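PDB 3P9Y: CG14216 from Drosophila melanogaster, which probably dephosphorylates phosphoserine in the C-terminal heptad repeats of RNA polymerase II, acting in RNA processing and transcription termination. Local coordinates for residues L48-Y59 and D71-Y80; N21-F29 and V146-F157. The protein carries 2 engineered substitutions. All coordinates share one frame; numbering follows the deposited sequence.

Contact 1 (L48-Y59 and D71-Y80); sequences LPGMAFDKPNVY and DLESKDKEFY
Asp71 OD2 is gripped from both segments: Tyr59 OH donates to it at 2.7 Å, on the anti lone pair, and Lys75 NZ, one helical turn on, closes a salt bridge to the same OD2 at 3.2 Å from above the carboxylate plane. The carboxylate stands almost perpendicular to the Tyr59 ring (88°), with OD2 at the ring edge. Replacing Asp71 by an alanine would probably leave the Tyr59 hydroxyl without its acceptor and the Lys75 ammonium without its countercharge, free to swing off. Next along the helix, Leu72 CD2 lies 3.5 Å from Asn57 CG, while Leu72 CD1 meets Leu48 CD2. Asn57 has CG beside the backbone N (chi1 -56°), which aims the amide at the helix; ND2 then donates to Tyr80 OH at 3.1 Å, close to the amide plane, and weakly to Pro49 O, so this side-chain amide ties Pro49 and the helix together. Tyr80 itself is sandwiched within its helix, Leu72 CB on one face and Phe79 CD2 over the centre of the other. Farther out, Met51 lies over one face of Phe79: CG makes a CH-pi contact 3.8 Å from the ring centroid, and SD, 4.6 Å from it, adds a Met-aromatic contact, while Gly50 O sits at the ring edge. Helix 85-95 backs Leu72 and Tyr80, and the bound peptide packs on Leu48 and Pro49 and hydrogen-bonds Met51 O through an aromatic side chain. Polar bonds anchored at Asp71 and Asn57, together with the Met51-Phe79 contact at the outer end, thus fasten the 46-59 hairpin, which touches the peptide, to helix 65-82.

Contact 2 (N21-F29 and V146-F157); sequences NRSMEAHNF and VNNAEDALMGAF. Engineered in segment 146-157: Asn147 (natural residue Asp).
Asn21 and Asn147 both hold CG anti to the backbone N (chi1 -179° in Asn21), which sets the two amides side by side, pointing opposite ways, only 12° from a common plane. Asn21 ND2 donates to Asn147 OD1 at 3.0 Å, almost straight and in its own amide plane, and more weakly to Asn148 O. Asn147, an engineered residue (Asp in the natural sequence), also stacks its amide on one face of the Arg22 guanidinium, with Asn147 ND2 3.2 Å from Arg22 NH2; both are donors, so this is stacking without a hydrogen bond. Asn148 N-caps helix 149-167, its OD1 accepting from Asp151 N while its ND2 returns a bond to Asp151 OD2. Beyond the loop, segments 22-29 and 149-157 cross at -42°, their axes 8.1 Å apart at closest approach, a closeness that Ala152 and Ala156 permit. Glu25 fits as a knob among Ala149, Ala152, Leu153 and Ala156, its CG 3.4 Å from Leu153 CA, and its OE2 forms a salt bridge with Arg91. A water donates to both Arg22 O and Ala152 O, bridging the two helices. At the far end Phe29 turns its ring edge to the face of Phe157, centroids 4.5 Å apart. Small alanines and one wedged glutamate lock the helices, and at the start of helix 22-32 Arg22, paired through NH1 with Glu116, closes the phosphate-binding loop of the PTP-like fold: Asn21 N and Arg22 NE bind the peptide's modified side chain, with a weak bond from the engineered Asn147.

Along the chain the order is 21-29, 48-59, 71-80, 146-157, so contact 1 is nested within the loop closed by contact 2. Their centres lie about 21 Å apart, with nearest atoms about 7 Å apart, so they do not meet directly. Contact 2 sits near the middle of the LMW PTP-like fold, where helix 22-32 packs on strands 11-16 and 36-41 of the five-stranded mixed sheet; the centre of contact 1, which joins the 46-48/57-59 hairpin to helix 65-82, lies about 23 Å from that of the chain. Helix 85-95 touches both. The bound peptide reaches both: contact 2 holds its modified side chain, contact 1 supplies a peripheral surface for its backbone and an aromatic side chain.

Contact 1 (L48-Y59 and D71-Y80)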
loop_
_atom_site.group_PDB
_atom_site.type_symbol
_atom_site.label_atom_id
_atom_site.label_comp_id
_atom_site.label_asym_id
_atom_site.label_seq_id
_atom_site.Cartn_x
_atom_site.Cartn_y
_atom_site.Cartn_z
ATOM N N LEU A 48 2.788 -15.463 0.272
ATOM C CA LEU A 48 1.790 -15.725 -0.758
ATOM C C LEU A 48 1.110 -17.059 -0.487
ATOM O O LEU A 48 1.714 -17.956 0.094
ATOM C CB LEU A 48 2.433 -15.759 -2.146
ATOM C CG LEU A 48 2.904 -14.424 -2.718
ATOM C CD1 LEU A 48 4.030 -13.846 -1.890
ATOM C CD2 LEU A 48 3.347 -14.594 -4.161
ATOM N N PRO A 49 -0.151 -17.197 -0.914
ATOM C CA PRO A 49 -0.876 -18.457 -0.719
ATOM C C PRO A 49 -0.248 -19.586 -1.535
ATOM O O PRO A 49 0.443 -19.319 -2.516
ATOM C CB PRO A 49 -2.278 -18.136 -1.238
ATOM C CG PRO A 49 -2.073 -17.032 -2.222
ATOM C CD PRO A 49 -0.933 -16.219 -1.689
ATOM N N GLY A 50 -0.490 -20.828 -1.129
ATOM C CA GLY A 50 0.082 -21.983 -1.796
ATOM C C GLY A 50 -0.993 -22.958 -2.233
ATOM O O GLY A 50 -2.130 -22.565 -2.494
ATOM N N MET A 51 -0.639 -24.236 -2.310
ATOM C CA MET A 51 -1.580 -25.256 -2.756
ATOM C C MET A 51 -2.404 -25.793 -1.589
ATOM O O MET A 51 -3.426 -26.446 -1.788
ATOM C CB MET A 51 -0.831 -26.387 -3.458
ATOM C CG MET A 51 -0.019 -25.912 -4.648
ATOM S SD MET A 51 0.668 -27.255 -5.629
ATOM C CE MET A 51 -0.830 -28.067 -6.185
ATOM N N ALA A 52 -1.949 -25.509 -0.373
ATOM C CA ALA A 52 -2.704 -25.823 0.832
ATOM C C ALA A 52 -2.640 -24.628 1.777
ATOM O O ALA A 52 -1.669 -23.876 1.768
ATOM C CB ALA A 52 -2.141 -27.061 1.505
ATOM N N PHE A 53 -3.671 -24.449 2.593
ATOM C CA PHE A 53 -3.713 -23.300 3.486
ATOM C C PHE A 53 -2.501 -23.260 4.414
ATOM O O PHE A 53 -1.936 -22.194 4.658
ATOM C CB PHE A 53 -4.995 -23.294 4.316
ATOM C CG PHE A 53 -5.091 -22.125 5.250
ATOM C CD1 PHE A 53 -5.753 -20.970 4.869
ATOM C CD2 PHE A 53 -4.492 -22.170 6.500
ATOM C CE1 PHE A 53 -5.831 -19.887 5.722
ATOM C CE2 PHE A 53 -4.566 -21.092 7.357
ATOM C CZ PHE A 53 -5.236 -19.947 6.968
ATOM N N ASP A 54 -2.098 -24.419 4.928
ATOM C CA ASP A 54 -0.985 -24.473 5.873
ATOM C C ASP A 54 0.371 -24.538 5.175
ATOM O O ASP A 54 1.394 -24.762 5.819
ATOM C CB ASP A 54 -1.142 -25.657 6.840
ATOM C CG ASP A 54 -1.001 -27.008 6.153
ATOM O OD1 ASP A 54 -1.222 -27.092 4.924
ATOM O OD2 ASP A 54 -0.676 -27.993 6.852
ATOM N N LYS A 55 0.379 -24.317 3.863
ATOM C CA LYS A 55 1.609 -24.399 3.079
ATOM C C LYS A 55 1.833 -23.143 2.241
ATOM O O LYS A 55 1.796 -23.203 1.012
ATOM C CB LYS A 55 1.561 -25.616 2.150
ATOM C CG LYS A 55 1.283 -26.938 2.852
ATOM C CD LYS A 55 2.406 -27.315 3.810
ATOM C CE LYS A 55 2.179 -28.691 4.424
ATOM N NZ LYS A 55 2.123 -29.773 3.396
ATOM N N PRO A 56 2.075 -22.000 2.901
ATOM C CA PRO A 56 2.288 -20.742 2.180
ATOM C C PRO A 56 3.671 -20.685 1.549
ATOM O O PRO A 56 4.595 -21.337 2.037
ATOM C CB PRO A 56 2.192 -19.675 3.285
ATOM C CG PRO A 56 1.843 -20.408 4.558
ATOM C CD PRO A 56 2.228 -21.827 4.354
ATOM N N ASN A 57 3.810 -19.915 0.476
ATOM C CA ASN A 57 5.120 -19.609 -0.078
ATOM C C ASN A 57 5.674 -18.355 0.589
ATOM O O ASN A 57 5.166 -17.257 0.375
ATOM C CB ASN A 57 5.024 -19.411 -1.586
ATOM C CG ASN A 57 4.406 -20.603 -2.288
ATOM O OD1 ASN A 57 5.044 -21.644 -2.451
ATOM N ND2 ASN A 57 3.157 -20.456 -2.707
ATOM N N VAL A 58 6.720 -18.524 1.393
ATOM C CA VAL A 58 7.242 -17.441 2.218
ATOM C C VAL A 58 8.642 -17.041 1.773
ATOM O O VAL A 58 9.500 -17.893 1.545
ATOM C CB VAL A 58 7.291 -17.859 3.706
ATOM C CG1 VAL A 58 7.784 -16.715 4.574
ATOM C CG2 VAL A 58 5.921 -18.332 4.169
ATOM N N TYR A 59 8.867 -15.737 1.654
ATOM C CA TYR A 59 10.156 -15.208 1.228
ATOM C C TYR A 59 10.539 -14.036 2.111
ATOM O O TYR A 59 9.699 -13.487 2.822
ATOM C CB TYR A 59 10.088 -14.741 -0.226
ATOM C CG TYR A 59 9.460 -15.748 -1.158
ATOM C CD1 TYR A 59 10.243 -16.610 -1.910
ATOM C CD2 TYR A 59 8.081 -15.839 -1.280
ATOM C CE1 TYR A 59 9.671 -17.533 -2.759
ATOM C CE2 TYR A 59 7.501 -16.754 -2.124
ATOM C CZ TYR A 59 8.298 -17.599 -2.863
ATOM O OH TYR A 59 7.713 -18.515 -3.703
ATOM N N ASP A 71 10.255 -19.002 -9.068
ATOM C CA ASP A 71 10.103 -20.028 -8.047
ATOM C C ASP A 71 8.762 -20.748 -8.163
ATOM O O ASP A 71 8.702 -21.976 -8.121
ATOM C CB ASP A 71 10.228 -19.407 -6.658
ATOM C CG ASP A 71 10.295 -20.448 -5.564
ATOM O OD1 ASP A 71 11.101 -21.392 -5.695
ATOM O OD2 ASP A 71 9.544 -20.322 -4.576
ATOM N N LEU A 72 7.687 -19.980 -8.308
ATOM C CA LEU A 72 6.349 -20.553 -8.360
ATOM C C LEU A 72 6.091 -21.195 -9.718
ATOM O O LEU A 72 5.307 -22.136 -9.831
ATOM C CB LEU A 72 5.294 -19.480 -8.086
ATOM C CG LEU A 72 5.363 -18.782 -6.724
ATOM C CD1 LEU A 72 4.228 -17.781 -6.590
ATOM C CD2 LEU A 72 5.322 -19.794 -5.586
ATOM N N GLU A 73 6.750 -20.677 -10.747
ATOM C CA GLU A 73 6.565 -21.180 -12.100
ATOM C C GLU A 73 7.087 -22.608 -12.203
ATOM O O GLU A 73 6.438 -23.479 -12.781
ATOM C CB GLU A 73 7.290 -20.281 -13.101
ATOM C CG GLU A 73 6.959 -20.578 -14.551
ATOM C CD GLU A 73 7.662 -19.641 -15.513
ATOM O OE1 GLU A 73 8.762 -19.150 -15.174
ATOM O OE2 GLU A 73 7.115 -19.398 -16.610
ATOM N N SER A 74 8.263 -22.841 -11.628
ATOM C CA SER A 74 8.877 -24.161 -11.656
ATOM C C SER A 74 8.144 -25.113 -10.717
ATOM O O SER A 74 8.066 -26.309 -10.982
ATOM C CB SER A 74 10.359 -24.076 -11.281
ATOM O OG SER A 74 10.530 -23.584 -9.965
ATOM N N LYS A 75 7.605 -24.579 -9.624
ATOM C CA LYS A 75 6.820 -25.387 -8.695
ATOM C C LYS A 75 5.624 -25.991 -9.414
ATOM O O LYS A 75 5.434 -27.206 -9.407
ATOM C CB LYS A 75 6.331 -24.544 -7.514
ATOM C CG LYS A 75 7.308 -24.458 -6.349
ATOM C CD LYS A 75 6.693 -23.704 -5.177
ATOM C CE LYS A 75 7.488 -23.901 -3.893
ATOM N NZ LYS A 75 8.895 -23.435 -4.012
ATOM N N ASP A 76 4.819 -25.132 -10.029
ATOM C CA ASP A 76 3.625 -25.560 -10.747
ATOM C C ASP A 76 3.052 -24.372 -11.509
ATOM O O ASP A 76 2.150 -23.686 -11.026
ATOM C CB ASP A 76 2.587 -26.121 -9.775
ATOM C CG ASP A 76 1.370 -26.687 -10.482
ATOM O OD1 ASP A 76 1.187 -26.397 -11.683
ATOM O OD2 ASP A 76 0.596 -27.427 -9.838
ATOM N N LYS A 77 3.589 -24.139 -12.703
ATOM C CA LYS A 77 3.229 -22.985 -13.517
ATOM C C LYS A 77 1.721 -22.840 -13.686
ATOM O O LYS A 77 1.175 -21.746 -13.543
ATOM C CB LYS A 77 3.893 -23.095 -14.890
ATOM C CG LYS A 77 3.775 -21.844 -15.742
ATOM C CD LYS A 77 4.532 -21.994 -17.054
ATOM C CE LYS A 77 3.820 -22.939 -18.010
ATOM N NZ LYS A 77 2.516 -22.385 -18.477
ATOM N N GLU A 78 1.046 -23.944 -13.985
ATOM C CA GLU A 78 -0.380 -23.900 -14.287
ATOM C C GLU A 78 -1.211 -23.490 -13.074
ATOM O O GLU A 78 -2.172 -22.734 -13.204
ATOM C CB GLU A 78 -0.861 -25.255 -14.804
ATOM C CG GLU A 78 -2.210 -25.189 -15.495
ATOM C CD GLU A 78 -3.201 -26.198 -14.949
ATOM O OE1 GLU A 78 -4.401 -25.861 -14.863
ATOM O OE2 GLU A 78 -2.782 -27.325 -14.604
ATOM N N PHE A 79 -0.840 -23.992 -11.900
ATOM C CA PHE A 79 -1.578 -23.703 -10.676
ATOM C C PHE A 79 -1.455 -22.229 -10.309
ATOM O O PHE A 79 -2.436 -21.585 -9.944
ATOM C CB PHE A 79 -1.060 -24.563 -9.522
ATOM C CG PHE A 79 -1.741 -24.289 -8.209
ATOM C CD1 PHE A 79 -2.988 -24.828 -7.933
ATOM C CD2 PHE A 79 -1.132 -23.500 -7.246
ATOM C CE1 PHE A 79 -3.616 -24.582 -6.726
ATOM C CE2 PHE A 79 -1.756 -23.249 -6.036
ATOM C CZ PHE A 79 -3.001 -23.793 -5.777
ATOM N N TYR A 80 -0.247 -21.696 -10.418
ATOM C CA TYR A 80 -0.007 -20.314 -10.033
ATOM C C TYR A 80 -0.404 -19.339 -11.136
ATOM O O TYR A 80 -0.345 -18.125 -10.948
ATOM C CB TYR A 80 1.449 -20.127 -9.612
ATOM C CG TYR A 80 1.747 -20.830 -8.308
ATOM C CD1 TYR A 80 1.186 -20.382 -7.120
ATOM C CD2 TYR A 80 2.561 -21.952 -8.268
ATOM C CE1 TYR A 80 1.438 -21.021 -5.923
ATOM C CE2 TYR A 80 2.822 -22.600 -7.074
ATOM C CZ TYR A 80 2.256 -22.130 -5.906
ATOM O OH TYR A 80 2.509 -22.765 -4.714
#

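Contact 2 (N21-F29 and V146-F157)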
loop_
_atom_site.group_PDB
_atom_site.type_symbol
_atom_site.label_atom_id
_atom_site.label_comp_id
_atom_site.label_asym_id
_atom_site.label_seq_id
_atom_site.Cartn_x
_atom_site.Cartn_y
_atom_site.Cartn_z
ATOM N N ASN A 21 -0.099 -7.589 -2.934
ATOM C CA ASN A 21 -1.395 -7.427 -3.580
ATOM C C ASN A 21 -1.954 -6.017 -3.431
ATOM O O ASN A 21 -1.884 -5.217 -4.357
ATOM C CB ASN A 21 -2.392 -8.443 -3.017
ATOM C CG ASN A 21 -3.756 -8.348 -3.666
ATOM O OD1 ASN A 21 -3.879 -8.008 -4.844
ATOM N ND2 ASN A 21 -4.793 -8.657 -2.902
ATOM N N ARG A 22 -2.504 -5.722 -2.258
ATOM C CA ARG A 22 -3.265 -4.490 -2.048
ATOM C C ARG A 22 -2.445 -3.215 -2.251
ATOM O O ARG A 22 -2.905 -2.279 -2.906
ATOM C CB ARG A 22 -3.895 -4.505 -0.652
ATOM C CG ARG A 22 -5.028 -5.525 -0.496
ATOM C CD ARG A 22 -5.380 -5.769 0.978
ATOM N NE ARG A 22 -4.262 -6.357 1.716
ATOM C CZ ARG A 22 -4.246 -6.560 3.032
ATOM N NH1 ARG A 22 -5.289 -6.221 3.775
ATOM N NH2 ARG A 22 -3.183 -7.106 3.602
ATOM N N SER A 23 -1.239 -3.165 -1.692
ATOM C CA SER A 23 -0.418 -1.961 -1.802
ATOM C C SER A 23 0.064 -1.752 -3.233
ATOM O O SER A 23 0.258 -0.624 -3.667
ATOM C CB SER A 23 0.791 -2.027 -0.867
ATOM O OG SER A 23 1.758 -2.951 -1.335
ATOM N N MET A 24 0.259 -2.838 -3.965
ATOM C CA MET A 24 0.797 -2.745 -5.317
ATOM C C MET A 24 -0.276 -2.354 -6.328
ATOM O O MET A 24 0.002 -1.654 -7.293
ATOM C CB MET A 24 1.463 -4.062 -5.711
ATOM C CG MET A 24 2.723 -4.338 -4.907
ATOM S SD MET A 24 3.926 -3.003 -5.082
ATOM C CE MET A 24 4.700 -3.468 -6.632
ATOM N N GLU A 25 -1.498 -2.810 -6.101
ATOM C CA GLU A 25 -2.627 -2.391 -6.912
ATOM C C GLU A 25 -2.818 -0.883 -6.742
ATOM O O GLU A 25 -2.996 -0.151 -7.722
ATOM C CB GLU A 25 -3.880 -3.141 -6.473
ATOM C CG GLU A 25 -5.017 -3.092 -7.460
ATOM C CD GLU A 25 -4.736 -3.910 -8.704
ATOM O OE1 GLU A 25 -4.650 -3.306 -9.787
ATOM O OE2 GLU A 25 -4.585 -5.148 -8.599
ATOM N N ALA A 26 -2.764 -0.421 -5.493
ATOM C CA ALA A 26 -2.880 1.005 -5.201
ATOM C C ALA A 26 -1.681 1.773 -5.753
ATOM O O ALA A 26 -1.826 2.894 -6.240
ATOM C CB ALA A 26 -3.005 1.237 -3.697
ATOM N N HIS A 27 -0.498 1.176 -5.661
ATOM C CA HIS A 27 0.714 1.812 -6.159
ATOM C C HIS A 27 0.516 2.121 -7.632
ATOM O O HIS A 27 0.725 3.246 -8.079
ATOM C CB HIS A 27 1.927 0.891 -5.988
ATOM C CG HIS A 27 3.243 1.550 -6.292
ATOM N ND1 HIS A 27 4.381 1.317 -5.549
ATOM C CD2 HIS A 27 3.601 2.433 -7.256
ATOM C CE1 HIS A 27 5.381 2.029 -6.038
ATOM N NE2 HIS A 27 4.935 2.713 -7.075
ATOM N N ASN A 28 0.097 1.105 -8.380
ATOM C CA ASN A 28 -0.031 1.212 -9.824
ATOM C C ASN A 28 -1.044 2.277 -10.226
ATOM O O ASN A 28 -0.778 3.109 -11.094
ATOM C CB ASN A 28 -0.434 -0.137 -10.413
ATOM C CG ASN A 28 -0.588 -0.088 -11.914
ATOM O OD1 ASN A 28 0.383 -0.217 -12.657
ATOM N ND2 ASN A 28 -1.812 0.115 -12.368
ATOM N N PHE A 29 -2.200 2.256 -9.576
ATOM C CA PHE A 29 -3.271 3.186 -9.903
ATOM C C PHE A 29 -2.850 4.616 -9.573
ATOM O O PHE A 29 -2.948 5.506 -10.413
ATOM C CB PHE A 29 -4.542 2.804 -9.137
ATOM C CG PHE A 29 -5.804 3.320 -9.760
ATOM C CD1 PHE A 29 -6.538 2.528 -10.632
ATOM C CD2 PHE A 29 -6.264 4.591 -9.472
ATOM C CE1 PHE A 29 -7.709 3.004 -11.206
ATOM C CE2 PHE A 29 -7.433 5.072 -10.044
ATOM C CZ PHE A 29 -8.157 4.277 -10.907
ATOM N N VAL A 146 -10.177 -5.504 1.400
ATOM C CA VAL A 146 -10.240 -6.956 1.503
ATOM C C VAL A 146 -9.135 -7.565 0.646
ATOM O O VAL A 146 -8.855 -7.085 -0.454
ATOM C CB VAL A 146 -11.621 -7.477 1.082
ATOM C CG1 VAL A 146 -11.643 -9.005 1.065
ATOM C CG2 VAL A 146 -12.687 -6.928 2.021
ATOM N N ASN A 147 -8.493 -8.609 1.160
ATOM C CA ASN A 147 -7.280 -9.127 0.537
ATOM C C ASN A 147 -7.525 -10.192 -0.530
ATOM O O ASN A 147 -7.302 -11.381 -0.301
ATOM C CB ASN A 147 -6.333 -9.675 1.603
ATOM C CG ASN A 147 -4.900 -9.673 1.150
ATOM O OD1 ASN A 147 -4.615 -9.539 -0.036
ATOM N ND2 ASN A 147 -3.984 -9.801 2.096
ATOM N N ASN A 148 -7.991 -9.750 -1.692
ATOM C CA ASN A 148 -8.016 -10.572 -2.895
ATOM C C ASN A 148 -7.854 -9.659 -4.111
ATOM O O ASN A 148 -7.874 -8.432 -3.978
ATOM C CB ASN A 148 -9.306 -11.385 -2.985
ATOM C CG ASN A 148 -10.535 -10.517 -3.105
ATOM O OD1 ASN A 148 -10.752 -9.870 -4.125
ATOM N ND2 ASN A 148 -11.355 -10.506 -2.064
ATOM N N ALA A 149 -7.694 -10.245 -5.289
ATOM C CA ALA A 149 -7.375 -9.469 -6.483
ATOM C C ALA A 149 -8.453 -8.438 -6.828
ATOM O O ALA A 149 -8.136 -7.300 -7.158
ATOM C CB ALA A 149 -7.128 -10.400 -7.667
ATOM N N GLU A 150 -9.721 -8.828 -6.745
ATOM C CA GLU A 150 -10.808 -7.946 -7.164
ATOM C C GLU A 150 -10.950 -6.756 -6.216
ATOM O O GLU A 150 -11.071 -5.610 -6.652
ATOM C CB GLU A 150 -12.138 -8.700 -7.233
ATOM C CG GLU A 150 -12.200 -9.782 -8.299
ATOM C CD GLU A 150 -11.911 -11.163 -7.745
ATOM O OE1 GLU A 150 -12.820 -12.021 -7.788
ATOM O OE2 GLU A 150 -10.782 -11.397 -7.260
ATOM N N ASP A 151 -10.943 -7.035 -4.920
ATOM C CA ASP A 151 -11.120 -5.987 -3.925
ATOM C C ASP A 151 -9.876 -5.110 -3.817
ATOM O O ASP A 151 -9.968 -3.956 -3.418
ATOM C CB ASP A 151 -11.486 -6.588 -2.569
ATOM C CG ASP A 151 -12.928 -7.047 -2.515
ATOM O OD1 ASP A 151 -13.812 -6.252 -2.898
ATOM O OD2 ASP A 151 -13.178 -8.197 -2.092
ATOM N N ALA A 152 -8.719 -5.642 -4.193
ATOM C CA ALA A 152 -7.503 -4.837 -4.205
ATOM C C ALA A 152 -7.637 -3.724 -5.242
ATOM O O ALA A 152 -7.251 -2.580 -5.000
ATOM C CB ALA A 152 -6.290 -5.698 -4.496
ATOM N N LEU A 153 -8.197 -4.056 -6.398
ATOM C CA LEU A 153 -8.411 -3.057 -7.439
ATOM C C LEU A 153 -9.455 -2.034 -6.995
ATOM O O LEU A 153 -9.287 -0.833 -7.219
ATOM C CB LEU A 153 -8.850 -3.718 -8.748
ATOM C CG LEU A 153 -9.085 -2.727 -9.889
ATOM C CD1 LEU A 153 -7.790 -2.006 -10.242
ATOM C CD2 LEU A 153 -9.661 -3.436 -11.115
ATOM N N MET A 154 -10.530 -2.512 -6.372
ATOM C CA MET A 154 -11.577 -1.633 -5.863
ATOM C C MET A 154 -10.988 -0.688 -4.822
ATOM O O MET A 154 -11.318 0.488 -4.780
ATOM C CB MET A 154 -12.696 -2.447 -5.217
ATOM C CG MET A 154 -13.392 -3.430 -6.144
ATOM S SD MET A 154 -14.583 -2.636 -7.234
ATOM C CE MET A 154 -13.551 -2.140 -8.621
ATOM N N GLY A 155 -10.113 -1.222 -3.980
ATOM C CA GLY A 155 -9.440 -0.428 -2.970
ATOM C C GLY A 155 -8.562 0.639 -3.600
ATOM O O GLY A 155 -8.442 1.746 -3.078
ATOM N N ALA A 156 -7.950 0.316 -4.733
ATOM C CA ALA A 156 -7.074 1.267 -5.399
ATOM C C ALA A 156 -7.891 2.457 -5.878
ATOM O O ALA A 156 -7.462 3.595 -5.757
ATOM C CB ALA A 156 -6.348 0.607 -6.557
ATOM N N PHE A 157 -9.074 2.187 -6.419
ATOM C CA PHE A 157 -9.983 3.248 -6.828
ATOM C C PHE A 157 -10.358 4.128 -5.639
ATOM O O PHE A 157 -10.353 5.348 -5.743
ATOM C CB PHE A 157 -11.264 2.663 -7.432
ATOM C CG PHE A 157 -11.190 2.423 -8.917
ATOM C CD1 PHE A 157 -11.566 3.421 -9.814
ATOM C CD2 PHE A 157 -10.769 1.200 -9.416
ATOM C CE1 PHE A 157 -11.511 3.204 -11.189
ATOM C CE2 PHE A 157 -10.713 0.972 -10.784
ATOM C CZ PHE A 157 -11.085 1.975 -11.675
HETATM O O HOH W 1 -5.637 -1.660 -2.828
#